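Local coordinates for nucleoporin NUP170 (Chaetomium thermophilum, PDB 5HAX), which is a nucleoporin, probably a scaffold component of the nuclear pore complex, that joins a beta-propeller to an alpha-helical region, at residues L625-R636 with M679-L690. Sequence-based numbering, arbitrary orientation.
Sequences LVTIQENVERLR and MESISEGISFVL
Two torsions bring E633 and S683 together: E633 bends at chi2 (-67°), and S683 holds OG anti to its backbone N (chi1 -175°). S683 OG donates to E633 OE1 over 2.5 Å, using the anti lone pair of that oxygen. The other oxygen, OE2, takes a weak bond from R636 NE at 3.3 Å, part of a salt bridge within helix 622-640. The carboxylate thus ties its own helix to the neighbouring one. With an alanine here, S683 OG would probably lose its acceptor, and the R636 guanidinium would lose its weak tie and turn more freely. E680 CB sits over one face of that guanidinium, offset toward its rim, 3.5 Å from R636 NH2. E680 OE2 forms a salt bridge with K677; its other oxygen lies near R636 only as an opposite charge, well out of the guanidinium plane. R636 CD lies 3.5 Å from M679 CB, where the two side chains pass in opposite directions. L635 CD2 touches M679 SD at 3.8 Å, and both side chains also pack on L591 of helix 586-599. Further along, Q629 fits as a knob among S683, I686, S687 and L690. On the buried side, I686 CD1 meets I628 CG2 at 4.0 Å, and L625 CD1 meets V689 CG1 at 4.1 Å. Both L625 and V689 reach Y717. The axes of 625-636 and 679-690 come within 9.6 Å at 152°, a near-antiparallel pair with a knobs-into-holes element, consistent with an alpha-solenoid nucleoporin region.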
loop_
_atom_site.group_PDB
_atom_site.type_symbol
_atom_site.label_atom_id
_atom_site.label_comp_id
_atom_site.label_asym_id
_atom_site.label_seq_id
_atom_site.Cartn_x
_atom_site.Cartn_y
_atom_site.Cartn_z
ATOM N N LEU A 625 13.873 15.889 2.878
ATOM C CA LEU A 625 13.801 17.277 3.319
ATOM C C LEU A 625 13.837 18.239 2.140
ATOM O O LEU A 625 13.204 19.301 2.185
ATOM C CB LEU A 625 14.944 17.578 4.288
ATOM C CG LEU A 625 14.850 16.893 5.654
ATOM C CD1 LEU A 625 16.170 17.005 6.401
ATOM C CD2 LEU A 625 13.713 17.479 6.480
ATOM N N VAL A 626 14.562 17.885 1.076
ATOM C CA VAL A 626 14.645 18.753 -0.097
ATOM C C VAL A 626 13.284 18.860 -0.774
ATOM O O VAL A 626 12.796 19.963 -1.046
ATOM C CB VAL A 626 15.719 18.231 -1.071
ATOM C CG1 VAL A 626 15.653 18.971 -2.406
ATOM C CG2 VAL A 626 17.103 18.364 -0.454
ATOM N N THR A 627 12.659 17.718 -1.069
ATOM C CA THR A 627 11.373 17.735 -1.760
ATOM C C THR A 627 10.318 18.471 -0.944
ATOM O O THR A 627 9.521 19.240 -1.494
ATOM C CB THR A 627 10.912 16.308 -2.058
ATOM O OG1 THR A 627 10.746 15.589 -0.830
ATOM C CG2 THR A 627 11.927 15.586 -2.934
ATOM N N ILE A 628 10.295 18.247 0.372
ATOM C CA ILE A 628 9.350 18.957 1.230
ATOM C C ILE A 628 9.567 20.460 1.111
ATOM O O ILE A 628 8.617 21.232 0.940
ATOM C CB ILE A 628 9.486 18.480 2.688
ATOM C CG1 ILE A 628 9.042 17.021 2.809
ATOM C CG2 ILE A 628 8.657 19.359 3.624
ATOM C CD1 ILE A 628 9.350 16.398 4.151
ATOM N N GLN A 629 10.829 20.894 1.193
ATOM C CA GLN A 629 11.135 22.317 1.087
ATOM C C GLN A 629 10.709 22.876 -0.264
ATOM O O GLN A 629 10.136 23.970 -0.339
ATOM C CB GLN A 629 12.629 22.548 1.307
ATOM C CG GLN A 629 13.051 23.996 1.145
ATOM C CD GLN A 629 14.496 24.226 1.531
ATOM O OE1 GLN A 629 14.811 25.165 2.262
ATOM N NE2 GLN A 629 15.384 23.374 1.036
ATOM N N GLU A 630 10.991 22.146 -1.344
ATOM C CA GLU A 630 10.571 22.593 -2.667
ATOM C C GLU A 630 9.059 22.757 -2.734
ATOM O O GLU A 630 8.557 23.749 -3.279
ATOM C CB GLU A 630 11.047 21.605 -3.731
ATOM C CG GLU A 630 12.553 21.593 -3.941
ATOM C CD GLU A 630 12.991 20.545 -4.946
ATOM O OE1 GLU A 630 12.118 19.826 -5.478
ATOM O OE2 GLU A 630 14.209 20.439 -5.203
ATOM N N ASN A 631 8.315 21.796 -2.180
ATOM C CA ASN A 631 6.859 21.891 -2.183
ATOM C C ASN A 631 6.384 23.107 -1.398
ATOM O O ASN A 631 5.491 23.834 -1.850
ATOM C CB ASN A 631 6.246 20.612 -1.608
ATOM C CG ASN A 631 6.370 19.429 -2.549
ATOM O OD1 ASN A 631 6.543 19.592 -3.757
ATOM N ND2 ASN A 631 6.271 18.224 -1.998
ATOM N N VAL A 632 6.961 23.341 -0.216
ATOM C CA VAL A 632 6.586 24.510 0.575
ATOM C C VAL A 632 6.894 25.789 -0.192
ATOM O O VAL A 632 6.097 26.735 -0.198
ATOM C CB VAL A 632 7.305 24.485 1.938
ATOM C CG1 VAL A 632 7.090 25.795 2.694
ATOM C CG2 VAL A 632 6.825 23.305 2.775
ATOM N N GLU A 633 8.052 25.837 -0.856
ATOM C CA GLU A 633 8.450 27.047 -1.569
ATOM C C GLU A 633 7.559 27.305 -2.778
ATOM O O GLU A 633 7.195 28.454 -3.051
ATOM C CB GLU A 633 9.914 26.942 -1.992
ATOM C CG GLU A 633 10.898 27.127 -0.845
ATOM C CD GLU A 633 10.884 28.540 -0.279
ATOM O OE1 GLU A 633 11.465 28.754 0.805
ATOM O OE2 GLU A 633 10.291 29.436 -0.917
ATOM N N ARG A 634 7.203 26.254 -3.522
ATOM C CA ARG A 634 6.294 26.434 -4.651
ATOM C C ARG A 634 4.934 26.935 -4.182
ATOM O O ARG A 634 4.286 27.734 -4.868
ATOM C CB ARG A 634 6.146 25.129 -5.435
ATOM C CG ARG A 634 7.196 24.941 -6.520
ATOM C CD ARG A 634 6.657 24.150 -7.707
ATOM N NE ARG A 634 5.573 24.849 -8.397
ATOM C CZ ARG A 634 5.131 24.537 -9.613
ATOM N NH1 ARG A 634 4.137 25.229 -10.157
ATOM N NH2 ARG A 634 5.682 23.538 -10.291
ATOM N N LEU A 635 4.484 26.475 -3.012
ATOM C CA LEU A 635 3.256 27.008 -2.431
ATOM C C LEU A 635 3.409 28.490 -2.107
ATOM O O LEU A 635 2.530 29.302 -2.415
ATOM C CB LEU A 635 2.882 26.213 -1.177
ATOM C CG LEU A 635 1.711 26.746 -0.344
ATOM C CD1 LEU A 635 0.439 26.851 -1.178
ATOM C CD2 LEU A 635 1.486 25.858 0.870
ATOM N N ARG A 636 4.531 28.861 -1.487
ATOM C CA ARG A 636 4.793 30.266 -1.194
ATOM C C ARG A 636 4.855 31.092 -2.472
ATOM O O ARG A 636 4.254 32.170 -2.562
ATOM C CB ARG A 636 6.095 30.398 -0.406
ATOM C CG ARG A 636 5.913 30.303 1.096
ATOM C CD ARG A 636 7.219 29.986 1.809
ATOM N NE ARG A 636 8.321 30.846 1.385
ATOM C CZ ARG A 636 8.430 32.134 1.691
ATOM N NH1 ARG A 636 9.474 32.830 1.263
ATOM N NH2 ARG A 636 7.494 32.733 2.416
ATOM N N MET A 679 5.243 29.108 6.861
ATOM C CA MET A 679 5.860 28.529 5.671
ATOM C C MET A 679 7.314 28.962 5.540
ATOM O O MET A 679 8.206 28.130 5.337
ATOM C CB MET A 679 5.070 28.927 4.425
ATOM C CG MET A 679 3.703 28.280 4.320
ATOM S SD MET A 679 2.803 28.844 2.866
ATOM C CE MET A 679 1.172 29.099 3.558
ATOM N N GLU A 680 7.577 30.268 5.644
ATOM C CA GLU A 680 8.954 30.741 5.549
ATOM C C GLU A 680 9.791 30.203 6.702
ATOM O O GLU A 680 10.967 29.870 6.524
ATOM C CB GLU A 680 8.995 32.270 5.509
ATOM C CG GLU A 680 8.536 32.962 6.782
ATOM C CD GLU A 680 8.722 34.468 6.725
ATOM O OE1 GLU A 680 8.451 35.065 5.661
ATOM O OE2 GLU A 680 9.148 35.053 7.742
ATOM N N SER A 681 9.194 30.096 7.892
ATOM C CA SER A 681 9.896 29.499 9.023
ATOM C C SER A 681 10.201 28.027 8.769
ATOM O O SER A 681 11.266 27.532 9.156
ATOM C CB SER A 681 9.068 29.665 10.297
ATOM O OG SER A 681 9.730 29.090 11.411
ATOM N N ILE A 682 9.276 27.312 8.122
ATOM C CA ILE A 682 9.522 25.912 7.774
ATOM C C ILE A 682 10.709 25.808 6.826
ATOM O O ILE A 682 11.595 24.963 7.000
ATOM C CB ILE A 682 8.256 25.281 7.162
ATOM C CG1 ILE A 682 7.205 25.028 8.247
ATOM C CG2 ILE A 682 8.587 23.960 6.464
ATOM C CD1 ILE A 682 5.807 24.815 7.697
ATOM N N SER A 683 10.741 26.665 5.803
ATOM C CA SER A 683 11.835 26.622 4.838
ATOM C C SER A 683 13.161 26.980 5.494
ATOM O O SER A 683 14.182 26.328 5.245
ATOM C CB SER A 683 11.538 27.563 3.670
ATOM O OG SER A 683 12.528 27.446 2.664
ATOM N N GLU A 684 13.168 28.016 6.337
ATOM C CA GLU A 684 14.375 28.354 7.086
ATOM C C GLU A 684 14.805 27.199 7.979
ATOM O O GLU A 684 15.993 26.862 8.043
ATOM C CB GLU A 684 14.142 29.611 7.925
ATOM C CG GLU A 684 13.993 30.889 7.117
ATOM C CD GLU A 684 13.693 32.094 7.985
ATOM O OE1 GLU A 684 13.798 31.978 9.224
ATOM O OE2 GLU A 684 13.350 33.157 7.429
ATOM N N GLY A 685 13.851 26.582 8.679
ATOM C CA GLY A 685 14.187 25.463 9.544
ATOM C C GLY A 685 14.799 24.301 8.786
ATOM O O GLY A 685 15.775 23.696 9.238
ATOM N N ILE A 686 14.240 23.974 7.619
ATOM C CA ILE A 686 14.781 22.873 6.827
ATOM C C ILE A 686 16.177 23.218 6.323
ATOM O O ILE A 686 17.089 22.383 6.365
ATOM C CB ILE A 686 13.824 22.528 5.670
ATOM C CG1 ILE A 686 12.553 21.873 6.220
ATOM C CG2 ILE A 686 14.501 21.587 4.677
ATOM C CD1 ILE A 686 11.442 21.725 5.200
ATOM N N SER A 687 16.369 24.444 5.830
ATOM C CA SER A 687 17.696 24.865 5.389
ATOM C C SER A 687 18.708 24.761 6.522
ATOM O O SER A 687 19.863 24.382 6.301
ATOM C CB SER A 687 17.646 26.295 4.852
ATOM O OG SER A 687 17.338 26.314 3.469
ATOM N N PHE A 688 18.288 25.089 7.745
ATOM C CA PHE A 688 19.188 24.997 8.888
ATOM C C PHE A 688 19.614 23.557 9.146
ATOM O O PHE A 688 20.788 23.293 9.433
ATOM C CB PHE A 688 18.516 25.585 10.127
ATOM C CG PHE A 688 19.172 25.180 11.411
ATOM C CD1 PHE A 688 18.608 24.202 12.213
ATOM C CD2 PHE A 688 20.362 25.764 11.809
ATOM C CE1 PHE A 688 19.213 23.824 13.393
ATOM C CE2 PHE A 688 20.972 25.390 12.988
ATOM C CZ PHE A 688 20.397 24.419 13.781
ATOM N N VAL A 689 18.675 22.611 9.061
ATOM C CA VAL A 689 19.011 21.212 9.302
ATOM C C VAL A 689 19.955 20.699 8.222
ATOM O O VAL A 689 20.895 19.947 8.505
ATOM C CB VAL A 689 17.728 20.362 9.385
ATOM C CG1 VAL A 689 18.067 18.877 9.485
ATOM C CG2 VAL A 689 16.880 20.794 10.574
ATOM N N LEU A 690 19.718 21.089 6.967
ATOM C CA LEU A 690 20.596 20.665 5.881
ATOM C C LEU A 690 21.997 21.233 6.059
ATOM O O LEU A 690 22.993 20.521 5.882
ATOM C CB LEU A 690 20.008 21.095 4.538
ATOM C CG LEU A 690 18.722 20.386 4.108
ATOM C CD1 LEU A 690 18.127 21.058 2.881
ATOM C CD2 LEU A 690 18.986 18.913 3.834
#